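Long-range contacts in quinoline 2-oxidoreductase large subunit (PDB 1T3Q), which carries the molybdenum centre and its pterin cytosine dinucleotide in a molybdenum hydroxylase that oxidises quinoline at the 2-position: residues B[14-19]-B[514-519]; B[636-641]-B[662-667]; B[668-673]-B[736-741]. All blocks are in the same frame, centred on the assembly; numbering follows the deposited sequence.

Contact 1: B[14-19]-B[514-519]; sequences IGTSVL and LAQIAA
The amide of Gln516 meets Thr16 and Val18, while Ile14 lies against the helix backbone next to it. The contact joins a loop near the N terminus to helix 510-522; the helix lies in the molybdopterin cofactor-binding domain. Gln516 is extended beyond CG, with CG anti to the carbonyl carbon (chi1 -71°), and projects from the helix into the curve of the loop. Its NE2 donates to Thr16 O at 3.0 Å. The bond is bent, 144° at the hydrogen, and the donor is tilted from the carbonyl plane. Ser13 O accepts from both Gln516 NE2 and Thr16 OG1. Asn671 ND2 donates to Gln516 OE1 and to Val18 O, and so links helix and loop. Both ends of the buried Gln516 amide therefore have partners, which fixes its rotation. Asn671 belongs to the pterin cytosine dinucleotide pocket, so Gln516 is a second-shell residue behind it, its side chain about 6 Å from the cofactor at the nearest atoms. Val18 stands over the flat face of the amide. Its CB is 4.0 Å from Gln516 CD, and its CG2 is 3.6 Å from Gln516 NE2. The two side chains run past each other in opposite directions.

Ile14 packs against the helix backbone at Gln516 and Ile517. Its CG1 lies 3.8 Å from Gln516 O. The extended chain (chi2 174°) carries CD1 on to Ile517 CA, at 3.9 Å. The side chains themselves meet more loosely, Ile14 CD1 lying 4.3 Å from Ile517 CG1. Ser17 is the centre of an inverse gamma turn, in which Val18 N makes a weak 3.0 Å bond to the same Thr16 O.

Contact 2: B[636-641]-B[662-667]; sequences VLANGG and AVEDCG
Asn639 and Asp665 pair through both of their backbone groups. Asn639 N gives to Asp665 O at 3.0 Å, and Asp665 N gives to Asn639 O at 2.8 Å. Gly641 and Val663 form a second hydrogen-bonded pair, with Gly641 N 2.8 Å from Val663 O. Between them Gly640 faces Glu664 in a non-hydrogen-bonded pair. Gly640 CA comes within 3.0 Å of Val663 O, and a CB there would clash with that oxygen. On the face shared by Asn639 and Asp665, Asn639 CG is 3.9 Å from Asp665 CB, and the amide and carboxylate planes are 49° apart. These strands, 636-649 and 655-665, form an antiparallel beta hairpin in a four-stranded mixed sheet. Strand 454-467 flanks the first, and Val663 packs on helix 426-437.

Asp665 ends the second strand with CG anti to its backbone N (chi1 -171°). Its OD1 accepts Gly667 N at 3.0 Å, an Asx turn, and OD2 bonds the hydroxyls of Thr425 and Thr729. An alanine in place of Asp665 would probably leave Gly667 N and both hydroxyls without this acceptor and free the turn to shift. Just past that strand, Cys666 touches the bound pterin cytosine dinucleotide.

Contact 3: B[668-673]-B[736-741]; sequences TMINPM and GGIKGM. With MCN (pterin cytosine dinucleotide), chain N.
Thr668 grips the loop 736-741 with two bonds, at the start of the loop that leads into helix 672-692. This loop and the facing one form part of the pterin cytosine dinucleotide pocket, at its cytosine end. Thr668 OG1 lies beside its own backbone N (chi1 -63°) and donates to Gly736 O at 2.6 Å, in the carbonyl plane. Thr668 N reaches Gly737 O at 3.2 Å. That bond is straight at the hydrogen, but the donor sits 61° above the carbonyl plane.

Ile738 crosses Ile670 at about a right angle, with Ile738 CD1 3.6 Å from Ile670 CG1. Ala550 of helix 549-576 touches both side chains. Main chain reads the cytosine edge. Cofactor N4 donates to Thr668 O at 2.9 Å and to Lys739 O at 2.8 Å. Ile670 N gives to cofactor N3 at 3.1 Å in an almost straight bond. Asn671 N gives to cofactor O2 at 3.1 Å. Asn671 is also the N-cap of the helix, its OD1 accepting from Ile674 N. Lys739 leads its amine away from the contact, to Leu637 O and a salt bridge with Glu423. Farther along the cofactor, Met741 N donates to phosphate oxygen O2A at 2.7 Å.

The three contacts follow one another along the chain, and none encloses or crosses another. Contact 1 closes a span of 494 residues, bringing the N-terminal loop 14-19 to helix 510-522. Contact 2 then closes a span of 20 residues within the hairpin of strands 636-649 and 655-665. Contact 3 opens at the next residue and spans 62 residues, returning through strand 722-726 to the loop before helix 744-761. Contact 3 touches both others. Gly15 N probably bonds Ile670 O, and Lys739 N probably bonds Cys666 O. Contacts 1 and 2 do not touch. The cytosine pocket thus stands between the N-terminal loop and the hairpin sheet.

Contact 1: B[14-19]-B[514-519]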
ATOM      1  N   ILE B  14      -3.183 -30.130 -11.986  1.00 19.66           N
ATOM      2  CA  ILE B  14      -1.990 -30.734 -11.411  1.00 18.64           C
ATOM      3  C   ILE B  14      -1.429 -31.743 -12.408  1.00 20.90           C
ATOM      4  O   ILE B  14      -2.160 -32.604 -12.914  1.00 20.79           O
ATOM      5  CB  ILE B  14      -2.318 -31.471 -10.085  1.00 18.50           C
ATOM      6  CG1 ILE B  14      -2.708 -30.458  -9.007  1.00 20.15           C
ATOM      7  CG2 ILE B  14      -1.118 -32.300  -9.637  1.00 18.74           C
ATOM      8  CD1 ILE B  14      -3.195 -31.091  -7.707  1.00 20.93           C
ATOM      9  N   GLY B  15      -0.132 -31.632 -12.686  1.00 21.05           N
ATOM     10  CA  GLY B  15       0.515 -32.532 -13.625  1.00 20.36           C
ATOM     11  C   GLY B  15       0.767 -31.884 -14.976  1.00 20.16           C
ATOM     12  O   GLY B  15       1.448 -32.454 -15.827  1.00 19.77           O
ATOM     13  N   THR B  16       0.216 -30.692 -15.177  1.00 20.49           N
ATOM     14  CA  THR B  16       0.395 -29.981 -16.437  1.00 19.32           C
ATOM     15  C   THR B  16       1.319 -28.782 -16.259  1.00 20.50           C
ATOM     16  O   THR B  16       1.324 -28.137 -15.205  1.00 20.38           O
ATOM     17  CB  THR B  16      -0.958 -29.508 -17.011  1.00 19.48           C
ATOM     18  OG1 THR B  16      -1.520 -28.491 -16.174  1.00 22.14           O
ATOM     19  CG2 THR B  16      -1.927 -30.682 -17.097  1.00 19.62           C
ATOM     20  N   SER B  17       2.107 -28.495 -17.292  1.00 18.71           N
ATOM     21  CA  SER B  17       3.053 -27.386 -17.245  1.00 19.04           C
ATOM     22  C   SER B  17       2.431 -26.039 -17.590  1.00 19.02           C
ATOM     23  O   SER B  17       2.731 -25.450 -18.626  1.00 19.82           O
ATOM     24  CB  SER B  17       4.235 -27.675 -18.170  1.00 17.90           C
ATOM     25  OG  SER B  17       4.993 -28.766 -17.682  1.00 16.42           O
ATOM     26  N   VAL B  18       1.569 -25.554 -16.703  1.00 17.58           N
ATOM     27  CA  VAL B  18       0.912 -24.265 -16.879  1.00 19.19           C
ATOM     28  C   VAL B  18       1.976 -23.160 -16.871  1.00 18.92           C
ATOM     29  O   VAL B  18       2.898 -23.187 -16.050  1.00 17.05           O
ATOM     30  CB  VAL B  18      -0.105 -24.013 -15.727  1.00 19.88           C
ATOM     31  CG1 VAL B  18      -0.614 -22.582 -15.759  1.00 19.94           C
ATOM     32  CG2 VAL B  18      -1.263 -24.993 -15.840  1.00 18.63           C
ATOM     33  N   LEU B  19       1.864 -22.207 -17.795  1.00 15.40           N
ATOM     34  CA  LEU B  19       2.819 -21.105 -17.854  1.00 17.53           C
ATOM     35  C   LEU B  19       2.656 -20.244 -16.604  1.00 16.44           C
ATOM     36  O   LEU B  19       1.539 -20.018 -16.139  1.00 14.49           O
ATOM     37  CB  LEU B  19       2.596 -20.265 -19.116  1.00 19.38           C
ATOM     38  CG  LEU B  19       2.835 -21.032 -20.424  1.00 21.51           C
ATOM     39  CD1 LEU B  19       2.691 -20.090 -21.608  1.00 23.11           C
ATOM     40  CD2 LEU B  19       4.228 -21.659 -20.409  1.00 21.63           C
ATOM     41  N   LEU B 514       0.331 -23.298  -6.631  1.00 16.08           N
ATOM     42  CA  LEU B 514      -0.666 -23.412  -5.574  1.00 16.18           C
ATOM     43  C   LEU B 514      -2.062 -23.224  -6.170  1.00 16.81           C
ATOM     44  O   LEU B 514      -3.036 -23.786  -5.676  1.00 16.04           O
ATOM     45  CB  LEU B 514      -0.409 -22.379  -4.461  1.00 17.20           C
ATOM     46  CG  LEU B 514       0.903 -22.558  -3.684  1.00 16.75           C
ATOM     47  CD1 LEU B 514       1.000 -21.495  -2.586  1.00 18.51           C
ATOM     48  CD2 LEU B 514       0.967 -23.962  -3.076  1.00 19.00           C
ATOM     49  N   ALA B 515      -2.156 -22.437  -7.241  1.00 14.88           N
ATOM     50  CA  ALA B 515      -3.440 -22.208  -7.888  1.00 15.99           C
ATOM     51  C   ALA B 515      -3.887 -23.504  -8.556  1.00 16.65           C
ATOM     52  O   ALA B 515      -5.074 -23.824  -8.565  1.00 16.11           O
ATOM     53  CB  ALA B 515      -3.325 -21.092  -8.935  1.00 15.60           C
ATOM     54  N   GLN B 516      -2.926 -24.227  -9.129  1.00 15.82           N
ATOM     55  CA  GLN B 516      -3.204 -25.496  -9.794  1.00 16.98           C
ATOM     56  C   GLN B 516      -3.783 -26.491  -8.794  1.00 17.46           C
ATOM     57  O   GLN B 516      -4.698 -27.251  -9.114  1.00 17.92           O
ATOM     58  CB  GLN B 516      -1.920 -26.061 -10.411  1.00 17.32           C
ATOM     59  CG  GLN B 516      -1.426 -25.283 -11.626  1.00 15.86           C
ATOM     60  CD  GLN B 516      -0.158 -25.870 -12.215  1.00 17.52           C
ATOM     61  OE1 GLN B 516       0.940 -25.383 -11.961  1.00 16.70           O
ATOM     62  NE2 GLN B 516      -0.306 -26.936 -13.000  1.00 18.02           N
ATOM     63  N   ILE B 517      -3.249 -26.478  -7.578  1.00 17.96           N
ATOM     64  CA  ILE B 517      -3.720 -27.372  -6.525  1.00 17.61           C
ATOM     65  C   ILE B 517      -5.145 -27.010  -6.109  1.00 19.32           C
ATOM     66  O   ILE B 517      -6.018 -27.876  -6.038  1.00 19.25           O
ATOM     67  CB  ILE B 517      -2.810 -27.293  -5.267  1.00 19.58           C
ATOM     68  CG1 ILE B 517      -1.419 -27.847  -5.591  1.00 19.23           C
ATOM     69  CG2 ILE B 517      -3.448 -28.070  -4.110  1.00 20.51           C
ATOM     70  CD1 ILE B 517      -0.401 -27.646  -4.481  1.00 16.58           C
ATOM     71  N   ALA B 518      -5.380 -25.728  -5.840  1.00 17.73           N
ATOM     72  CA  ALA B 518      -6.698 -25.278  -5.414  1.00 18.27           C
ATOM     73  C   ALA B 518      -7.761 -25.537  -6.476  1.00 18.63           C
ATOM     74  O   ALA B 518      -8.892 -25.914  -6.160  1.00 19.14           O
ATOM     75  CB  ALA B 518      -6.656 -23.790  -5.066  1.00 17.41           C
ATOM     76  N   ALA B 519      -7.392 -25.323  -7.733  1.00 18.30           N
ATOM     77  CA  ALA B 519      -8.303 -25.530  -8.852  1.00 17.76           C
ATOM     78  C   ALA B 519      -8.790 -26.978  -8.879  1.00 18.49           C
ATOM     79  O   ALA B 519      -9.987 -27.242  -9.027  1.00 18.87           O
ATOM     80  CB  ALA B 519      -7.597 -25.196 -10.154  1.00 18.63           C
TER

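Contact 2: B[636-641]-B[662-667]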
ATOM      1  N   VAL B 636       7.949 -37.585   4.388  1.00 19.60           N
ATOM      2  CA  VAL B 636       7.529 -37.650   2.991  1.00 18.90           C
ATOM      3  C   VAL B 636       8.857 -37.621   2.235  1.00 19.30           C
ATOM      4  O   VAL B 636       9.388 -36.556   1.921  1.00 18.82           O
ATOM      5  CB  VAL B 636       6.656 -36.444   2.593  1.00 19.24           C
ATOM      6  CG1 VAL B 636       6.308 -36.515   1.099  1.00 17.95           C
ATOM      7  CG2 VAL B 636       5.368 -36.444   3.419  1.00 17.69           C
ATOM      8  N   LEU B 637       9.393 -38.806   1.964  1.00 18.32           N
ATOM      9  CA  LEU B 637      10.679 -38.947   1.296  1.00 18.49           C
ATOM     10  C   LEU B 637      10.640 -38.955  -0.225  1.00 18.66           C
ATOM     11  O   LEU B 637       9.966 -39.783  -0.825  1.00 20.00           O
ATOM     12  CB  LEU B 637      11.359 -40.234   1.754  1.00 19.32           C
ATOM     13  CG  LEU B 637      11.484 -40.441   3.264  1.00 21.21           C
ATOM     14  CD1 LEU B 637      12.150 -41.775   3.544  1.00 20.05           C
ATOM     15  CD2 LEU B 637      12.276 -39.294   3.872  1.00 21.39           C
ATOM     16  N   ALA B 638      11.371 -38.029  -0.838  1.00 17.90           N
ATOM     17  CA  ALA B 638      11.463 -37.976  -2.296  1.00 18.56           C
ATOM     18  C   ALA B 638      12.795 -38.644  -2.606  1.00 18.21           C
ATOM     19  O   ALA B 638      13.585 -38.899  -1.696  1.00 17.53           O
ATOM     20  CB  ALA B 638      11.468 -36.532  -2.779  1.00 18.45           C
ATOM     21  N   ASN B 639      13.064 -38.935  -3.875  1.00 15.66           N
ATOM     22  CA  ASN B 639      14.329 -39.574  -4.211  1.00 15.41           C
ATOM     23  C   ASN B 639      14.715 -39.322  -5.656  1.00 14.95           C
ATOM     24  O   ASN B 639      13.919 -38.810  -6.442  1.00 16.45           O
ATOM     25  CB  ASN B 639      14.249 -41.090  -3.949  1.00 16.20           C
ATOM     26  CG  ASN B 639      13.357 -41.809  -4.945  1.00 16.56           C
ATOM     27  OD1 ASN B 639      13.816 -42.266  -5.993  1.00 20.98           O
ATOM     28  ND2 ASN B 639      12.075 -41.895  -4.630  1.00 16.31           N
ATOM     29  N   GLY B 640      15.945 -39.675  -5.995  1.00 16.11           N
ATOM     30  CA  GLY B 640      16.408 -39.486  -7.351  1.00 18.08           C
ATOM     31  C   GLY B 640      17.876 -39.807  -7.470  1.00 19.20           C
ATOM     32  O   GLY B 640      18.468 -40.428  -6.583  1.00 18.24           O
ATOM     33  N   GLY B 641      18.469 -39.381  -8.575  1.00 18.12           N
ATOM     34  CA  GLY B 641      19.875 -39.629  -8.794  1.00 19.42           C
ATOM     35  C   GLY B 641      20.432 -38.642  -9.795  1.00 19.82           C
ATOM     36  O   GLY B 641      19.686 -38.039 -10.565  1.00 20.93           O
ATOM     37  N   ALA B 662      19.911 -36.314 -14.764  1.00 18.59           N
ATOM     38  CA  ALA B 662      19.140 -36.290 -13.531  1.00 20.58           C
ATOM     39  C   ALA B 662      17.891 -37.157 -13.601  1.00 21.33           C
ATOM     40  O   ALA B 662      17.179 -37.163 -14.605  1.00 19.90           O
ATOM     41  CB  ALA B 662      18.744 -34.852 -13.189  1.00 19.90           C
ATOM     42  N   VAL B 663      17.643 -37.894 -12.526  1.00 20.91           N
ATOM     43  CA  VAL B 663      16.449 -38.720 -12.409  1.00 21.55           C
ATOM     44  C   VAL B 663      15.786 -38.232 -11.126  1.00 21.79           C
ATOM     45  O   VAL B 663      16.392 -38.279 -10.055  1.00 22.30           O
ATOM     46  CB  VAL B 663      16.781 -40.216 -12.262  1.00 21.00           C
ATOM     47  CG1 VAL B 663      15.511 -40.988 -11.926  1.00 21.30           C
ATOM     48  CG2 VAL B 663      17.395 -40.744 -13.546  1.00 21.70           C
ATOM     49  N   GLU B 664      14.555 -37.750 -11.228  1.00 20.45           N
ATOM     50  CA  GLU B 664      13.866 -37.238 -10.049  1.00 22.06           C
ATOM     51  C   GLU B 664      12.513 -37.874  -9.803  1.00 21.31           C
ATOM     52  O   GLU B 664      11.742 -38.104 -10.733  1.00 19.27           O
ATOM     53  CB  GLU B 664      13.685 -35.714 -10.162  1.00 23.17           C
ATOM     54  CG  GLU B 664      12.767 -35.100  -9.103  1.00 28.92           C
ATOM     55  CD  GLU B 664      13.378 -35.114  -7.706  1.00 33.22           C
ATOM     56  OE1 GLU B 664      12.616 -35.030  -6.716  1.00 33.96           O
ATOM     57  OE2 GLU B 664      14.621 -35.199  -7.597  1.00 35.02           O
ATOM     58  N   ASP B 665      12.237 -38.166  -8.537  1.00 19.95           N
ATOM     59  CA  ASP B 665      10.955 -38.727  -8.147  1.00 20.38           C
ATOM     60  C   ASP B 665      10.458 -37.910  -6.967  1.00 20.64           C
ATOM     61  O   ASP B 665      10.862 -38.146  -5.824  1.00 19.45           O
ATOM     62  CB  ASP B 665      11.076 -40.200  -7.730  1.00 20.06           C
ATOM     63  CG  ASP B 665       9.713 -40.867  -7.515  1.00 19.42           C
ATOM     64  OD1 ASP B 665       8.750 -40.181  -7.118  1.00 17.39           O
ATOM     65  OD2 ASP B 665       9.603 -42.092  -7.732  1.00 23.80           O
ATOM     66  N   CYS B 666       9.607 -36.931  -7.255  1.00 19.58           N
ATOM     67  CA  CYS B 666       9.023 -36.083  -6.223  1.00 19.20           C
ATOM     68  C   CYS B 666       7.541 -36.409  -6.170  1.00 18.20           C
ATOM     69  O   CYS B 666       6.696 -35.532  -5.986  1.00 17.77           O
ATOM     70  CB  CYS B 666       9.231 -34.597  -6.555  1.00 19.14           C
ATOM     71  SG  CYS B 666       8.605 -34.066  -8.176  1.00 21.23           S
ATOM     72  N   GLY B 667       7.228 -37.692  -6.330  1.00 17.91           N
ATOM     73  CA  GLY B 667       5.842 -38.100  -6.319  1.00 17.72           C
ATOM     74  C   GLY B 667       5.156 -37.417  -7.485  1.00 19.16           C
ATOM     75  O   GLY B 667       5.746 -37.270  -8.555  1.00 20.78           O
TER

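Contact 3: B[668-673]-B[736-741]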
ATOM      1  N   THR B 668       3.920 -36.988  -7.278  1.00 17.80           N
ATOM      2  CA  THR B 668       3.159 -36.316  -8.323  1.00 19.30           C
ATOM      3  C   THR B 668       3.692 -34.905  -8.563  1.00 19.65           C
ATOM      4  O   THR B 668       3.734 -34.093  -7.644  1.00 17.35           O
ATOM      5  CB  THR B 668       1.668 -36.208  -7.932  1.00 18.42           C
ATOM      6  OG1 THR B 668       1.114 -37.524  -7.811  1.00 18.92           O
ATOM      7  CG2 THR B 668       0.885 -35.423  -8.983  1.00 20.25           C
ATOM      8  N   MET B 669       4.107 -34.620  -9.795  1.00 19.05           N
ATOM      9  CA  MET B 669       4.596 -33.284 -10.136  1.00 18.74           C
ATOM     10  C   MET B 669       3.400 -32.376 -10.394  1.00 18.60           C
ATOM     11  O   MET B 669       2.493 -32.739 -11.144  1.00 18.38           O
ATOM     12  CB  MET B 669       5.451 -33.313 -11.404  1.00 18.82           C
ATOM     13  CG  MET B 669       6.760 -34.062 -11.299  1.00 21.29           C
ATOM     14  SD  MET B 669       7.701 -33.890 -12.832  1.00 23.74           S
ATOM     15  CE  MET B 669       6.910 -35.121 -13.853  1.00 20.00           C
ATOM     16  N   ILE B 670       3.397 -31.196  -9.783  1.00 18.18           N
ATOM     17  CA  ILE B 670       2.308 -30.249  -9.990  1.00 17.93           C
ATOM     18  C   ILE B 670       2.501 -29.592 -11.355  1.00 18.89           C
ATOM     19  O   ILE B 670       1.570 -29.496 -12.155  1.00 17.72           O
ATOM     20  CB  ILE B 670       2.319 -29.133  -8.927  1.00 18.41           C
ATOM     21  CG1 ILE B 670       2.186 -29.736  -7.527  1.00 15.54           C
ATOM     22  CG2 ILE B 670       1.185 -28.141  -9.188  1.00 15.78           C
ATOM     23  CD1 ILE B 670       2.423 -28.715  -6.421  1.00 17.39           C
ATOM     24  N   ASN B 671       3.732 -29.164 -11.614  1.00 17.62           N
ATOM     25  CA  ASN B 671       4.081 -28.476 -12.847  1.00 18.18           C
ATOM     26  C   ASN B 671       5.455 -28.973 -13.291  1.00 18.89           C
ATOM     27  O   ASN B 671       6.484 -28.483 -12.822  1.00 18.73           O
ATOM     28  CB  ASN B 671       4.104 -26.965 -12.574  1.00 17.66           C
ATOM     29  CG  ASN B 671       4.173 -26.138 -13.837  1.00 16.51           C
ATOM     30  OD1 ASN B 671       5.098 -26.282 -14.630  1.00 16.09           O
ATOM     31  ND2 ASN B 671       3.190 -25.256 -14.027  1.00 16.38           N
ATOM     32  N   PRO B 672       5.490 -29.968 -14.195  1.00 18.77           N
ATOM     33  CA  PRO B 672       6.750 -30.529 -14.690  1.00 16.90           C
ATOM     34  C   PRO B 672       7.757 -29.474 -15.146  1.00 15.83           C
ATOM     35  O   PRO B 672       8.947 -29.593 -14.874  1.00 16.05           O
ATOM     36  CB  PRO B 672       6.295 -31.447 -15.822  1.00 17.22           C
ATOM     37  CG  PRO B 672       4.955 -31.924 -15.334  1.00 17.95           C
ATOM     38  CD  PRO B 672       4.335 -30.641 -14.821  1.00 17.34           C
ATOM     39  N   MET B 673       7.280 -28.452 -15.847  1.00 14.85           N
ATOM     40  CA  MET B 673       8.150 -27.379 -16.319  1.00 15.55           C
ATOM     41  C   MET B 673       8.870 -26.710 -15.138  1.00 13.42           C
ATOM     42  O   MET B 673      10.088 -26.521 -15.154  1.00 16.33           O
ATOM     43  CB  MET B 673       7.323 -26.332 -17.062  1.00 15.65           C
ATOM     44  CG  MET B 673       8.139 -25.164 -17.601  1.00 19.69           C
ATOM     45  SD  MET B 673       7.096 -23.916 -18.394  1.00 20.21           S
ATOM     46  CE  MET B 673       6.396 -23.115 -16.923  1.00 19.00           C
ATOM     47  N   GLY B 736      -3.059 -35.348  -3.723  1.00 20.21           N
ATOM     48  CA  GLY B 736      -2.521 -35.463  -5.064  1.00 18.36           C
ATOM     49  C   GLY B 736      -1.257 -36.301  -5.151  1.00 18.58           C
ATOM     50  O   GLY B 736      -0.727 -36.493  -6.240  1.00 16.31           O
ATOM     51  N   GLY B 737      -0.768 -36.796  -4.012  1.00 18.40           N
ATOM     52  CA  GLY B 737       0.438 -37.612  -4.010  1.00 17.15           C
ATOM     53  C   GLY B 737       1.722 -36.811  -4.134  1.00 16.49           C
ATOM     54  O   GLY B 737       2.805 -37.362  -4.344  1.00 16.38           O
ATOM     55  N   ILE B 738       1.592 -35.499  -3.985  1.00 17.33           N
ATOM     56  CA  ILE B 738       2.707 -34.560  -4.082  1.00 16.32           C
ATOM     57  C   ILE B 738       3.823 -34.706  -3.039  1.00 17.81           C
ATOM     58  O   ILE B 738       3.552 -34.868  -1.852  1.00 18.55           O
ATOM     59  CB  ILE B 738       2.167 -33.109  -3.994  1.00 16.83           C
ATOM     60  CG1 ILE B 738       1.302 -32.802  -5.222  1.00 14.17           C
ATOM     61  CG2 ILE B 738       3.321 -32.111  -3.854  1.00 15.14           C
ATOM     62  CD1 ILE B 738       0.375 -31.610  -5.038  1.00 15.36           C
ATOM     63  N   LYS B 739       5.073 -34.647  -3.502  1.00 16.92           N
ATOM     64  CA  LYS B 739       6.251 -34.679  -2.632  1.00 17.13           C
ATOM     65  C   LYS B 739       7.103 -33.460  -3.011  1.00 17.77           C
ATOM     66  O   LYS B 739       6.912 -32.883  -4.085  1.00 18.31           O
ATOM     67  CB  LYS B 739       7.073 -35.946  -2.844  1.00 18.66           C
ATOM     68  CG  LYS B 739       6.392 -37.226  -2.397  1.00 16.94           C
ATOM     69  CD  LYS B 739       7.358 -38.392  -2.481  1.00 18.93           C
ATOM     70  CE  LYS B 739       6.704 -39.690  -2.019  1.00 18.73           C
ATOM     71  NZ  LYS B 739       7.664 -40.817  -2.073  1.00 17.35           N
ATOM     72  N   GLY B 740       8.043 -33.074  -2.150  1.00 16.79           N
ATOM     73  CA  GLY B 740       8.885 -31.921  -2.450  1.00 17.16           C
ATOM     74  C   GLY B 740      10.141 -32.269  -3.238  1.00 18.04           C
ATOM     75  O   GLY B 740      10.427 -33.444  -3.462  1.00 16.83           O
ATOM     76  N   MET B 741      10.898 -31.255  -3.664  1.00 16.63           N
ATOM     77  CA  MET B 741      12.130 -31.494  -4.421  1.00 18.23           C
ATOM     78  C   MET B 741      13.016 -30.259  -4.594  1.00 17.51           C
ATOM     79  O   MET B 741      14.108 -30.347  -5.150  1.00 19.17           O
ATOM     80  CB  MET B 741      11.807 -32.099  -5.805  1.00 18.27           C
ATOM     81  CG  MET B 741      10.877 -31.274  -6.704  1.00 18.80           C
ATOM     82  SD  MET B 741      11.584 -29.736  -7.357  1.00 19.96           S
ATOM     83  CE  MET B 741      13.034 -30.341  -8.181  1.00 16.88           C
TER
HETATM   84  N1  MCN N4921       6.908 -28.478  -7.373  1.00 16.26           N
HETATM   85  C2  MCN N4921       5.947 -29.094  -8.239  1.00 17.71           C
HETATM   86  N3  MCN N4921       5.660 -30.405  -7.891  1.00 16.25           N
HETATM   87  C4  MCN N4921       6.208 -31.124  -6.834  1.00 15.67           C
HETATM   88  C5  MCN N4921       7.198 -30.445  -5.988  1.00 15.91           C
HETATM   89  C6  MCN N4921       7.537 -29.140  -6.254  1.00 17.25           C
HETATM   90  O2  MCN N4921       5.482 -28.497  -9.184  1.00 17.61           O
HETATM   91  N4  MCN N4921       5.854 -32.368  -6.593  1.00 13.95           N
HETATM   92  C1' MCN N4921       7.231 -26.974  -7.710  1.00 15.96           C
HETATM   93  C2D MCN N4921       6.401 -25.971  -6.786  1.00 19.06           C
HETATM   94  O2' MCN N4921       6.063 -24.755  -7.544  1.00 20.10           O
HETATM   95  C3' MCN N4921       7.320 -25.749  -5.604  1.00 20.24           C
HETATM   96  C4D MCN N4921       8.710 -25.731  -6.196  1.00 18.65           C
HETATM   97  O4D MCN N4921       8.610 -26.589  -7.440  1.00 17.65           O
HETATM   98  O3' MCN N4921       6.991 -24.473  -4.952  1.00 22.30           O
HETATM   99  C5' MCN N4921       9.863 -26.100  -5.221  1.00 17.83           C
HETATM  100  O5' MCN N4921       9.483 -27.319  -4.632  1.00 23.29           O
HETATM  101  PA  MCN N4921       9.366 -27.574  -3.079  1.00 20.98           P
HETATM  102  O1A MCN N4921       7.904 -27.719  -2.791  1.00 21.80           O
HETATM  103  O2A MCN N4921      10.345 -28.706  -2.814  1.00 24.80           O
HETATM  104  O3A MCN N4921      10.007 -26.397  -2.155  1.00 23.69           O
HETATM  105  PB  MCN N4921       9.466 -24.936  -1.786  1.00 25.09           P
HETATM  106  O1B MCN N4921       9.275 -24.905  -0.305  1.00 25.15           O
HETATM  107  O2B MCN N4921       8.296 -24.553  -2.645  1.00 25.71           O
HETATM  108  O3B MCN N4921      10.677 -23.975  -2.214  1.00 25.61           O
HETATM  109  C10 MCN N4921      11.782 -23.786  -1.366  1.00 24.40           C
HETATM  110  C9' MCN N4921      12.901 -24.563  -1.979  1.00 23.70           C
HETATM  111  C8' MCN N4921      14.123 -24.270  -1.076  1.00 24.73           C
HETATM  112  S8' MCN N4921      13.970 -24.825   0.617  1.00 26.68           S
HETATM  113  C7' MCN N4921      15.259 -23.681  -1.454  1.00 24.68           C
HETATM  114  S7' MCN N4921      16.651 -23.335  -0.390  1.00 23.51           S
HETATM  115  C6' MCN N4921      15.362 -23.179  -2.934  1.00 19.96           C
HETATM  116  C7  MCN N4921      14.471 -23.988  -3.837  1.00 21.70           C
HETATM  117  O9' MCN N4921      13.137 -24.010  -3.357  1.00 25.06           O
HETATM  118  N5' MCN N4921      15.138 -21.675  -2.865  1.00 19.96           N
HETATM  119  C4A MCN N4921      14.832 -21.210  -4.205  1.00 19.82           C
HETATM  120  N8' MCN N4921      14.456 -23.401  -5.220  1.00 21.01           N
HETATM  121  C4B MCN N4921      14.556 -21.985  -5.347  1.00 21.18           C
HETATM  122  N1' MCN N4921      14.258 -21.487  -6.641  1.00 20.95           N
HETATM  123  C2' MCN N4921      14.253 -20.137  -6.743  1.00 21.14           C
HETATM  124  N2' MCN N4921      13.989 -19.613  -7.959  1.00 21.33           N
HETATM  125  N3' MCN N4921      14.482 -19.295  -5.673  1.00 20.91           N
HETATM  126  C4' MCN N4921      14.776 -19.728  -4.326  1.00 21.48           C
HETATM  127  O4' MCN N4921      14.964 -18.925  -3.444  1.00 19.82           O